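Local coordinates for protein DNA primase (PDB 4EHS) that synthesises short RNA primers for DNA polymerase during replication, stimulates the DnaB helicase, and binds DnaB through its C-terminal domain, the part described, at residues 113-118 against 123-128; 107-112 against 138-143; 64-69 against 77-82. All coordinates share one frame; numbering follows the deposited sequence.

Interaction 1: 113-118 against 123-128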
loop_
_atom_site.group_PDB
_atom_site.type_symbol
_atom_site.label_atom_id
_atom_site.label_comp_id
_atom_site.label_asym_id
_atom_site.label_seq_id
_atom_site.Cartn_x
_atom_site.Cartn_y
_atom_site.Cartn_z
ATOM N N LYS A 113 11.078 3.288 15.006
ATOM C CA LYS A 113 12.349 4.020 15.315
ATOM C C LYS A 113 12.665 5.218 14.433
ATOM O O LYS A 113 13.199 6.242 14.911
ATOM C CB LYS A 113 13.565 3.091 15.207
ATOM C CG LYS A 113 13.645 1.989 16.241
ATOM C CD LYS A 113 15.037 1.360 16.147
ATOM C CE LYS A 113 16.131 2.318 16.630
ATOM N NZ LYS A 113 17.470 1.907 16.121
ATOM N N GLU A 114 12.392 5.084 13.144
ATOM C CA GLU A 114 12.826 6.054 12.172
ATOM C C GLU A 114 11.952 7.316 12.093
ATOM O O GLU A 114 12.457 8.413 11.860
ATOM C CB GLU A 114 12.870 5.405 10.799
ATOM C CG GLU A 114 13.931 4.309 10.700
ATOM C CD GLU A 114 14.034 3.673 9.309
ATOM O OE1 GLU A 114 13.681 4.342 8.294
ATOM O OE2 GLU A 114 14.476 2.495 9.220
ATOM N N ILE A 115 10.642 7.144 12.235
ATOM C CA ILE A 115 9.713 8.254 12.112
ATOM C C ILE A 115 10.067 9.405 13.094
ATOM O O ILE A 115 10.081 10.587 12.676
ATOM C CB ILE A 115 8.261 7.816 12.307
ATOM C CG1 ILE A 115 7.820 7.019 11.070
ATOM C CG2 ILE A 115 7.377 9.044 12.437
ATOM C CD1 ILE A 115 6.559 6.208 11.386
ATOM N N PRO A 116 10.312 9.083 14.357
ATOM C CA PRO A 116 10.603 10.285 15.234
ATOM C C PRO A 116 11.851 11.081 14.828
ATOM O O PRO A 116 11.921 12.287 15.091
ATOM C CB PRO A 116 10.806 9.683 16.625
ATOM C CG PRO A 116 10.128 8.339 16.570
ATOM C CD PRO A 116 10.223 7.847 15.145
ATOM N N LYS A 117 12.807 10.404 14.192
ATOM C CA LYS A 117 14.037 10.983 13.660
ATOM C C LYS A 117 13.861 11.677 12.332
ATOM O O LYS A 117 14.753 12.385 11.867
ATOM C CB LYS A 117 15.141 9.924 13.539
ATOM C CG LYS A 117 15.632 9.437 14.883
ATOM C CD LYS A 117 16.426 8.145 14.773
ATOM C CE LYS A 117 16.160 7.274 16.010
ATOM N NZ LYS A 117 16.823 5.932 16.047
ATOM N N SER A 118 12.712 11.497 11.692
ATOM C CA SER A 118 12.527 12.027 10.333
ATOM C C SER A 118 12.223 13.538 10.249
ATOM O O SER A 118 12.027 14.198 11.286
ATOM C CB SER A 118 11.408 11.237 9.660
ATOM O OG SER A 118 10.141 11.702 10.133
ATOM N N SER A 123 2.389 16.519 12.509
ATOM C CA SER A 123 1.102 15.785 12.494
ATOM C C SER A 123 1.247 14.496 11.671
ATOM O O SER A 123 0.550 13.507 11.935
ATOM C CB SER A 123 -0.018 16.645 11.943
ATOM O OG SER A 123 0.400 17.129 10.678
ATOM N N GLU A 124 2.175 14.503 10.713
ATOM C CA GLU A 124 2.411 13.294 9.922
ATOM C C GLU A 124 3.239 12.255 10.682
ATOM O O GLU A 124 2.981 11.076 10.521
ATOM C CB GLU A 124 3.132 13.653 8.615
ATOM C CG GLU A 124 2.168 14.265 7.580
ATOM C CD GLU A 124 2.809 14.476 6.201
ATOM O OE1 GLU A 124 3.855 13.856 5.884
ATOM O OE2 GLU A 124 2.272 15.274 5.425
ATOM N N LYS A 125 4.207 12.702 11.514
ATOM C CA LYS A 125 4.866 11.753 12.427
ATOM C C LYS A 125 3.807 11.098 13.273
ATOM O O LYS A 125 3.808 9.875 13.387
ATOM C CB LYS A 125 5.876 12.465 13.345
ATOM C CG LYS A 125 7.072 13.044 12.642
ATOM C CD LYS A 125 8.049 13.633 13.682
ATOM C CE LYS A 125 9.444 13.812 13.144
ATOM N NZ LYS A 125 9.700 15.246 12.849
HETATM N N MSE A 126 2.896 11.885 13.834
HETATM C CA MSE A 126 1.814 11.343 14.650
HETATM C C MSE A 126 1.012 10.272 13.908
HETATM O O MSE A 126 0.835 9.162 14.410
HETATM C CB MSE A 126 0.884 12.464 15.117
HETATM C CG MSE A 126 1.490 13.372 16.176
HETATM SE SE MSE A 126 0.175 14.557 16.993
HETATM C CE MSE A 126 -1.254 13.265 17.292
ATOM N N ILE A 127 0.571 10.595 12.706
ATOM C CA ILE A 127 -0.261 9.683 11.925
ATOM C C ILE A 127 0.466 8.391 11.584
ATOM O O ILE A 127 -0.071 7.339 11.649
ATOM C CB ILE A 127 -0.781 10.329 10.633
ATOM C CG1 ILE A 127 -1.653 11.510 10.945
ATOM C CG2 ILE A 127 -1.634 9.362 9.915
ATOM C CD1 ILE A 127 -1.961 12.359 9.801
ATOM N N CYS A 128 1.713 8.536 11.239
ATOM C CA CYS A 128 2.522 7.451 10.804
ATOM C C CYS A 128 2.928 6.566 11.944
ATOM O O CYS A 128 2.940 5.408 11.785
ATOM C CB CYS A 128 3.713 7.953 10.034
ATOM S SG CYS A 128 3.237 8.742 8.522
#

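Interaction 2: 107-112 against 138-143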
loop_
_atom_site.group_PDB
_atom_site.type_symbol
_atom_site.label_atom_id
_atom_site.label_comp_id
_atom_site.label_asym_id
_atom_site.label_seq_id
_atom_site.Cartn_x
_atom_site.Cartn_y
_atom_site.Cartn_z
ATOM N N TYR A 107 9.610 -4.263 8.896
ATOM C CA TYR A 107 9.522 -2.936 8.277
ATOM C C TYR A 107 8.832 -1.942 9.248
ATOM O O TYR A 107 9.326 -0.844 9.471
ATOM C CB TYR A 107 8.718 -3.048 6.974
ATOM C CG TYR A 107 8.438 -1.703 6.370
ATOM C CD1 TYR A 107 9.345 -1.106 5.485
ATOM C CD2 TYR A 107 7.267 -1.037 6.687
ATOM C CE1 TYR A 107 9.104 0.154 4.939
ATOM C CE2 TYR A 107 7.029 0.225 6.162
ATOM C CZ TYR A 107 7.920 0.793 5.269
ATOM O OH TYR A 107 7.621 2.066 4.753
ATOM N N PHE A 108 7.713 -2.312 9.798
ATOM C CA PHE A 108 6.982 -1.384 10.696
ATOM C C PHE A 108 7.691 -1.171 12.041
ATOM O O PHE A 108 7.634 -0.050 12.602
ATOM C CB PHE A 108 5.538 -1.795 10.902
ATOM C CG PHE A 108 4.658 -1.506 9.718
ATOM C CD1 PHE A 108 4.306 -0.191 9.393
ATOM C CD2 PHE A 108 4.171 -2.527 8.933
ATOM C CE1 PHE A 108 3.495 0.075 8.284
ATOM C CE2 PHE A 108 3.310 -2.273 7.851
ATOM C CZ PHE A 108 3.000 -0.979 7.494
ATOM N N GLU A 109 8.413 -2.191 12.521
ATOM C CA GLU A 109 9.212 -1.983 13.736
ATOM C C GLU A 109 10.292 -0.935 13.478
ATOM O O GLU A 109 10.492 -0.019 14.313
ATOM C CB GLU A 109 9.761 -3.353 14.220
ATOM C CG GLU A 109 8.694 -4.210 14.906
ATOM C CD GLU A 109 9.211 -5.616 15.303
ATOM O OE1 GLU A 109 10.233 -6.049 14.705
ATOM O OE2 GLU A 109 8.592 -6.261 16.194
ATOM N N ARG A 110 10.974 -1.007 12.330
ATOM C CA ARG A 110 11.893 0.019 11.932
ATOM C C ARG A 110 11.232 1.413 11.809
ATOM O O ARG A 110 11.863 2.424 12.144
ATOM C CB ARG A 110 12.578 -0.300 10.602
ATOM C CG ARG A 110 13.590 -1.447 10.706
ATOM C CD ARG A 110 14.422 -1.623 9.439
ATOM N NE ARG A 110 13.746 -1.682 8.148
ATOM C CZ ARG A 110 13.191 -2.785 7.605
ATOM N NH1 ARG A 110 13.197 -3.938 8.260
ATOM N NH2 ARG A 110 12.657 -2.704 6.389
ATOM N N GLN A 111 10.020 1.468 11.269
ATOM C CA GLN A 111 9.308 2.731 11.167
ATOM C C GLN A 111 9.156 3.392 12.526
ATOM O O GLN A 111 9.272 4.603 12.615
ATOM C CB GLN A 111 7.917 2.530 10.547
ATOM C CG GLN A 111 7.997 2.283 9.056
ATOM C CD GLN A 111 8.823 3.308 8.336
ATOM O OE1 GLN A 111 9.858 2.996 7.767
ATOM N NE2 GLN A 111 8.375 4.543 8.357
ATOM N N LEU A 112 8.796 2.617 13.528
ATOM C CA LEU A 112 8.635 3.114 14.881
ATOM C C LEU A 112 9.916 3.829 15.334
ATOM O O LEU A 112 9.842 4.872 15.955
ATOM C CB LEU A 112 8.272 1.997 15.872
ATOM C CG LEU A 112 6.828 1.559 16.041
ATOM C CD1 LEU A 112 6.649 0.711 17.294
ATOM C CD2 LEU A 112 5.869 2.739 16.112
ATOM N N LYS A 138 -1.901 -5.794 14.298
ATOM C CA LYS A 138 -2.541 -6.679 13.322
ATOM C C LYS A 138 -1.630 -7.793 12.862
ATOM O O LYS A 138 -2.084 -8.937 12.773
ATOM C CB LYS A 138 -3.095 -5.904 12.136
ATOM C CG LYS A 138 -4.337 -5.134 12.490
ATOM C CD LYS A 138 -4.722 -4.137 11.429
ATOM C CE LYS A 138 -5.966 -3.376 11.885
ATOM N NZ LYS A 138 -6.944 -3.283 10.770
ATOM N N LEU A 139 -0.371 -7.476 12.567
ATOM C CA LEU A 139 0.541 -8.488 12.064
ATOM C C LEU A 139 0.647 -9.563 13.114
ATOM O O LEU A 139 0.548 -10.757 12.816
ATOM C CB LEU A 139 1.883 -7.892 11.644
ATOM C CG LEU A 139 1.757 -7.028 10.354
ATOM C CD1 LEU A 139 2.763 -5.869 10.188
ATOM C CD2 LEU A 139 1.926 -7.937 9.133
ATOM N N LYS A 140 0.787 -9.151 14.359
ATOM C CA LYS A 140 0.884 -10.156 15.416
ATOM C C LYS A 140 -0.439 -10.866 15.620
ATOM O O LYS A 140 -0.443 -11.990 16.099
ATOM C CB LYS A 140 1.362 -9.513 16.724
ATOM C CG LYS A 140 2.823 -9.113 16.700
ATOM C CD LYS A 140 3.093 -8.143 17.845
ATOM C CE LYS A 140 4.572 -8.210 18.158
ATOM N NZ LYS A 140 5.208 -6.959 17.688
ATOM N N GLN A 141 -1.569 -10.239 15.287
ATOM C CA GLN A 141 -2.841 -10.980 15.337
ATOM C C GLN A 141 -2.922 -11.973 14.142
ATOM O O GLN A 141 -3.949 -12.621 13.952
ATOM C CB GLN A 141 -4.056 -10.048 15.331
ATOM C CG GLN A 141 -4.383 -9.356 16.647
ATOM C CD GLN A 141 -5.286 -8.117 16.474
ATOM O OE1 GLN A 141 -5.925 -7.883 15.410
ATOM N NE2 GLN A 141 -5.328 -7.297 17.526
ATOM N N GLY A 142 -1.859 -12.059 13.339
ATOM C CA GLY A 142 -1.848 -12.881 12.118
ATOM C C GLY A 142 -2.384 -12.299 10.808
ATOM O O GLY A 142 -2.568 -13.054 9.841
ATOM N N GLU A 143 -2.671 -10.983 10.753
ATOM C CA GLU A 143 -3.223 -10.366 9.537
ATOM C C GLU A 143 -2.103 -9.771 8.701
ATOM O O GLU A 143 -1.202 -9.167 9.252
ATOM C CB GLU A 143 -4.128 -9.147 9.805
ATOM C CG GLU A 143 -5.292 -9.227 10.768
ATOM C CD GLU A 143 -6.189 -8.020 10.593
ATOM O OE1 GLU A 143 -6.128 -7.391 9.503
ATOM O OE2 GLU A 143 -6.973 -7.705 11.520
#

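Interaction 3: 64-69 against 77-82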
loop_
_atom_site.group_PDB
_atom_site.type_symbol
_atom_site.label_atom_id
_atom_site.label_comp_id
_atom_site.label_asym_id
_atom_site.label_seq_id
_atom_site.Cartn_x
_atom_site.Cartn_y
_atom_site.Cartn_z
ATOM N N LYS A 64 16.878 -6.003 -3.077
ATOM C CA LYS A 64 16.001 -5.225 -3.916
ATOM C C LYS A 64 16.187 -5.597 -5.388
ATOM O O LYS A 64 15.210 -5.734 -6.118
ATOM C CB LYS A 64 16.272 -3.752 -3.647
ATOM C CG LYS A 64 15.444 -2.842 -4.519
ATOM C CD LYS A 64 15.726 -1.409 -4.070
ATOM C CE LYS A 64 14.595 -0.480 -4.489
ATOM N NZ LYS A 64 14.462 -0.570 -5.972
ATOM N N GLN A 65 17.425 -5.792 -5.831
ATOM C CA GLN A 65 17.667 -6.095 -7.248
ATOM C C GLN A 65 17.020 -7.426 -7.632
ATOM O O GLN A 65 16.442 -7.509 -8.691
ATOM C CB GLN A 65 19.181 -6.096 -7.613
ATOM C CG GLN A 65 19.775 -4.724 -7.297
ATOM C CD GLN A 65 21.244 -4.535 -7.643
ATOM O OE1 GLN A 65 21.860 -5.320 -8.384
ATOM N NE2 GLN A 65 21.815 -3.461 -7.111
ATOM N N GLU A 66 17.141 -8.436 -6.769
ATOM C CA GLU A 66 16.490 -9.730 -6.992
ATOM C C GLU A 66 14.975 -9.574 -7.132
ATOM O O GLU A 66 14.378 -10.111 -8.094
ATOM C CB GLU A 66 16.846 -10.717 -5.845
ATOM C CG GLU A 66 18.329 -11.135 -5.940
ATOM C CD GLU A 66 19.303 -10.214 -5.225
ATOM O OE1 GLU A 66 18.883 -9.061 -4.889
ATOM O OE2 GLU A 66 20.503 -10.636 -5.073
ATOM N N PHE A 67 14.351 -8.868 -6.194
ATOM C CA PHE A 67 12.880 -8.666 -6.273
ATOM C C PHE A 67 12.513 -7.943 -7.591
ATOM O O PHE A 67 11.561 -8.352 -8.325
ATOM C CB PHE A 67 12.354 -7.885 -5.063
ATOM C CG PHE A 67 10.826 -7.739 -5.065
ATOM C CD1 PHE A 67 10.020 -8.781 -4.548
ATOM C CD2 PHE A 67 10.181 -6.589 -5.578
ATOM C CE1 PHE A 67 8.620 -8.689 -4.542
ATOM C CE2 PHE A 67 8.789 -6.495 -5.551
ATOM C CZ PHE A 67 7.999 -7.530 -5.010
ATOM N N ASP A 68 13.264 -6.876 -7.897
ATOM C CA ASP A 68 13.007 -6.168 -9.145
ATOM C C ASP A 68 13.078 -7.104 -10.355
ATOM O O ASP A 68 12.237 -7.024 -11.242
ATOM C CB ASP A 68 14.013 -4.988 -9.296
ATOM C CG ASP A 68 13.601 -3.778 -8.478
ATOM O OD1 ASP A 68 12.428 -3.690 -8.072
ATOM O OD2 ASP A 68 14.478 -2.949 -8.218
ATOM N N ALA A 69 14.113 -7.931 -10.447
ATOM C CA ALA A 69 14.281 -8.796 -11.598
ATOM C C ALA A 69 13.145 -9.798 -11.689
ATOM O O ALA A 69 12.674 -10.125 -12.789
ATOM C CB ALA A 69 15.632 -9.504 -11.562
ATOM N N ASP A 77 18.434 -13.404 -14.866
ATOM C CA ASP A 77 19.281 -12.423 -14.197
ATOM C C ASP A 77 20.205 -13.184 -13.228
ATOM O O ASP A 77 19.746 -14.005 -12.408
ATOM C CB ASP A 77 18.419 -11.356 -13.487
ATOM C CG ASP A 77 19.200 -10.468 -12.565
ATOM O OD1 ASP A 77 19.396 -9.271 -12.849
ATOM O OD2 ASP A 77 19.640 -10.959 -11.531
ATOM N N PRO A 78 21.523 -12.952 -13.318
ATOM C CA PRO A 78 22.490 -13.718 -12.466
ATOM C C PRO A 78 22.192 -13.756 -10.919
ATOM O O PRO A 78 22.333 -14.810 -10.289
ATOM C CB PRO A 78 23.859 -13.082 -12.823
ATOM C CG PRO A 78 23.644 -12.583 -14.240
ATOM C CD PRO A 78 22.210 -12.094 -14.309
ATOM N N LYS A 79 21.736 -12.646 -10.340
ATOM C CA LYS A 79 21.337 -12.596 -8.934
ATOM C C LYS A 79 20.163 -13.488 -8.606
ATOM O O LYS A 79 20.127 -14.172 -7.552
ATOM C CB LYS A 79 21.134 -11.110 -8.486
ATOM C CG LYS A 79 22.476 -10.354 -8.389
ATOM C CD LYS A 79 22.388 -8.935 -7.824
ATOM C CE LYS A 79 23.722 -8.231 -8.053
ATOM N NZ LYS A 79 23.860 -6.920 -7.346
ATOM N N LEU A 80 19.171 -13.475 -9.499
ATOM C CA LEU A 80 17.924 -14.242 -9.301
ATOM C C LEU A 80 18.199 -15.713 -9.522
ATOM O O LEU A 80 17.724 -16.558 -8.770
ATOM C CB LEU A 80 16.839 -13.713 -10.252
ATOM C CG LEU A 80 15.417 -13.849 -9.820
ATOM C CD1 LEU A 80 15.252 -13.095 -8.483
ATOM C CD2 LEU A 80 14.497 -13.285 -10.918
ATOM N N VAL A 81 19.018 -16.019 -10.522
ATOM C CA VAL A 81 19.462 -17.403 -10.733
ATOM C C VAL A 81 20.166 -17.933 -9.466
ATOM O O VAL A 81 19.860 -19.024 -8.959
ATOM C CB VAL A 81 20.348 -17.518 -12.009
ATOM C CG1 VAL A 81 21.124 -18.845 -12.048
ATOM C CG2 VAL A 81 19.475 -17.282 -13.255
ATOM N N ALA A 82 21.052 -17.125 -8.900
ATOM C CA ALA A 82 21.820 -17.588 -7.756
ATOM C C ALA A 82 20.893 -17.825 -6.548
ATOM O O ALA A 82 21.065 -18.787 -5.762
ATOM C CB ALA A 82 22.885 -16.570 -7.404
HETATM O O HOH W 1 21.378 -13.190 -5.439
#

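Interaction 1: 113-118 against 123-128
Lys125 reaches across from helix 122-140 to the end of helix 96-117, running beside Ile115 and finishing at the backbone of Ser118. Its CB lies 3.8 Å from Ile115 CG2, so the root of the chain is in apolar contact, and CE then comes 3.3 Å from Ile115 O. The chain stays extended as far as CE and bends at its last torsion (chi4 104°), which turns NZ onto Ser118 O. This hydrogen bond measures 3.0 Å from Lys125 NZ to Ser118 O, with the donor 41° above the carbonyl plane and therefore not along a lone pair.

The two branches of Ile115 divide the work. CG2 faces the backbone and CB of Lys125, while CD1 meets Cys128 CB at 3.6 Å, one helical turn further on. The sulfur of Cys128 carries a covalently linked beta-mercaptoethanol, probably from the crystallisation liquor. Ser118 folds back with OG between its backbone N and carbonyl carbon, and donates in the carbonyl plane to Ile115 O at 2.8 Å. Because Ser118 N also bonds to Ile115 O, that carbonyl is gripped twice from one residue.

The short axes approach to 9.6 Å and run antiparallel at 172°, the geometry of a helical hairpin. Lys125 NZ also bonds Leu120 O in the connecting turn. Chemically, one ammonium group thus collects carbonyl oxygens from the helix end and from the turn; its charge would be expected to complement the negative end of the helix dipole, while Ile115, the aliphatic stem of Lys125 and Cys128 CB supply the apolar part.

Interaction 2: 107-112 against 138-143
Leu139 and Phe108 provide the apolar touch between the last turn of helix 122-140 and the middle of helix 96-117. The distance from Leu139 CD1 to Phe108 CD2 is 3.8 Å, and the methyl approaches the ring obliquely while the two side chains cross at about a right angle. Both CB atoms point toward the opposite segment, yet the nearest CA pair, Phe108 and Leu139, is 9.7 Å apart, so side chains alone bridge the interval. The ring of Phe108 has Tyr107 CD2 over the centre of one face, 3.9 Å above its plane, and the Phe108 side chain also packs on Ala135, Ile136 and Ile147.

Next comes Lys140, an exposed residue. Its chain bends at the last torsion (chi4 108°) and brings NZ to 3.8 Å from Glu109 OE2, a long salt bridge that is better read as electrostatic attraction than as a firm bond. Glu109 answers with a chain extended beyond CG.

After Lys140 the helix gives out, and Gly142 is the first residue to leave helical backbone angles, with a positive phi (86°). Two bonds reach back into the last turn: Gly142 N to Leu139 O at 2.8 Å and Glu143 N to Lys138 O at 2.9 Å. Only 98 Å² is buried between the segments, a sparse contact between the two helices of a hairpin, away from its turn, where a Schellman motif closes the second helix.

Interaction 3: 64-69 against 77-82
Leu80 and Ala69 form the close side of this contact, where the segments' axes cross at -96° and approach to 8.8 Å. Leu80 CD1 sits 3.1 Å from Glu66 O, a tight approach of a methyl to a carbonyl, and its other branch, CD2, lies 4.0 Å from Ala69 CB. Ala69 CB also meets Asp77 CG at 3.8 Å. Asp77 is the N-cap of helix 78-85: OD2 uses its anti lone pair for Leu80 N and takes a second, weak bond from Lys79 N. Leu42 of helix 30-43 and Leu75 also pack on Leu80. The buried carboxylate of Glu66, bent at chi2 (87°), crosses Lys79 at about a right angle, its OE2 lying 3.5 Å from Lys79 CB.

Toward solvent the contact passes to Gln65 and Lys79. Lys79 stretches out fully and donates from NZ to Gln65 OE1 at 2.8 Å, the donor standing 53° above the carbonyl plane.

Glu66 OE2 remains 5.5 Å from Lys79 NZ, so their opposite charges do not pair directly. What joins the polar groups is the Lys79-Gln65 hydrogen bond and a water that donates to both Glu66 OE2 and Lys79 O, with a probable longer-range attraction between the charges.

In the fold
Interaction 3 comes first along the chain, joining helices 64-71 and 78-85; helix 96-117 follows. That helix and helix 122-140 share both other contacts, with interaction 1 next to the turn and interaction 2 at the open end, so the intervening chain of interaction 2 contains interaction 1. Their centres are 15 Å apart, and they touch through Pro116 CD and Gln111 O at 4.2 Å. Interaction 3 lies on the opposite side of the chain's centre, with its centre 32 Å from that of interaction 1 and 26 Å from that of interaction 2. This layout is consistent with the helical bundle and C-terminal hairpin of DnaG helicase-binding domains; the turn-proximal part of the hairpin also meets the second subunit.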